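Local coordinates for sensor protein (PDB 3H7M) that forms the sensor domain, similar to periplasmic binding proteins, of a membrane histidine kinase that probably phosphorylates itself on histidine using ATP, at residues V163-M166 with V167-M170. Residues are numbered along the deposited sequence; the frame is centred on the assembly and turned at random. Where two conformers were deposited one is given.
Sequences VVAM and VPGM
A165 and G169 are joined by the first backbone bond of the helix that follows the strand: G169 N donates to A165 O over 2.9 Å, with an N-H...O angle of 142°. One residue further on, M170 N reaches M166 O more directly, at 2.9 Å and 161°. Both bonds link residues four apart, so the first helical turn is already closed when the strand has barely ended, and A165 takes the N-cap position.

The side chains of A165 and P168 pack together. The proline ring lies against A165, its CD 3.6 Å from A165 CB and its CG slightly farther off. The ring also comes close to the carbonyl, with P168 CD 3.4 Å from A165 O. Proline suits this place because the first turn of a helix does not need its missing N-H, and the small methyl of A165 lets the ring come close. Putting a glycine in its place would probably take the ring's share of the packing from the A165 methyl and leave the start of the helix freer to flex.

The junction belongs to one lobe of the periplasmic-binding-protein fold, where strand 161-165 of the central sheet runs beside strand 87-103 and passes directly into helix 166-175. V164, a branched residue at home in a strand, turns inward beneath the helix; its CG2 approaches G169 CA at 4.2 Å, and P147, A150 and L151 of the neighbouring helix region pack on it.

M170 is the more exposed methionine. Its CG lies beside the backbone N (chi1 -57°), which brings it to 3.5 Å from M166 O, alongside the second helical bond. V167 and P168 both touch Y24 in a nearby loop.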
# COMPACT_ATOMS: atom_id res chain seq x y z
N VAL A 163 -13.58 3.51 -2.02
CA VAL A 163 -12.93 3.25 -0.74
C VAL A 163 -11.47 2.92 -1.03
O VAL A 163 -11.17 1.93 -1.70
CB VAL A 163 -13.60 2.07 0.01
CG1 VAL A 163 -12.69 1.57 1.12
CG2 VAL A 163 -14.96 2.51 0.58
N VAL A 164 -10.55 3.77 -0.57
CA VAL A 164 -9.14 3.52 -0.82
C VAL A 164 -8.37 4.05 0.35
O VAL A 164 -8.94 4.73 1.21
CB VAL A 164 -8.63 4.20 -2.11
CG1 VAL A 164 -9.46 3.80 -3.29
CG2 VAL A 164 -8.65 5.70 -1.93
N ALA A 165 -7.08 3.74 0.39
CA ALA A 165 -6.26 4.19 1.50
C ALA A 165 -6.26 5.70 1.49
O ALA A 165 -6.04 6.36 0.47
CB ALA A 165 -4.85 3.66 1.37
N MET A 166 -6.53 6.24 2.66
CA MET A 166 -6.59 7.66 2.87
C MET A 166 -5.44 8.49 2.27
O MET A 166 -5.65 9.35 1.40
CB MET A 166 -6.67 7.91 4.36
CG MET A 166 -6.56 9.35 4.74
SD MET A 166 -8.15 10.13 4.57
CE MET A 166 -8.76 9.83 6.26
N VAL A 167 -4.23 8.24 2.75
CA VAL A 167 -3.11 9.02 2.31
C VAL A 167 -2.91 8.95 0.81
O VAL A 167 -2.83 9.97 0.12
CB VAL A 167 -1.86 8.64 3.11
CG1 VAL A 167 -0.61 9.29 2.52
CG2 VAL A 167 -2.08 9.11 4.56
N PRO A 168 -2.83 7.75 0.27
CA PRO A 168 -2.66 7.69 -1.18
C PRO A 168 -3.81 8.47 -1.86
O PRO A 168 -3.63 9.10 -2.91
CB PRO A 168 -2.74 6.20 -1.46
CG PRO A 168 -2.05 5.61 -0.20
CD PRO A 168 -2.67 6.43 0.91
N GLY A 169 -4.98 8.41 -1.24
CA GLY A 169 -6.15 9.09 -1.76
C GLY A 169 -5.90 10.56 -1.91
O GLY A 169 -6.06 11.12 -2.99
N MET A 170 -5.50 11.20 -0.82
CA MET A 170 -5.19 12.61 -0.85
C MET A 170 -4.07 12.90 -1.84
O MET A 170 -4.17 13.84 -2.62
CB MET A 170 -4.81 13.08 0.54
CG MET A 170 -5.90 12.79 1.58
SD MET A 170 -7.57 13.18 0.93
CE MET A 170 -7.64 14.95 1.16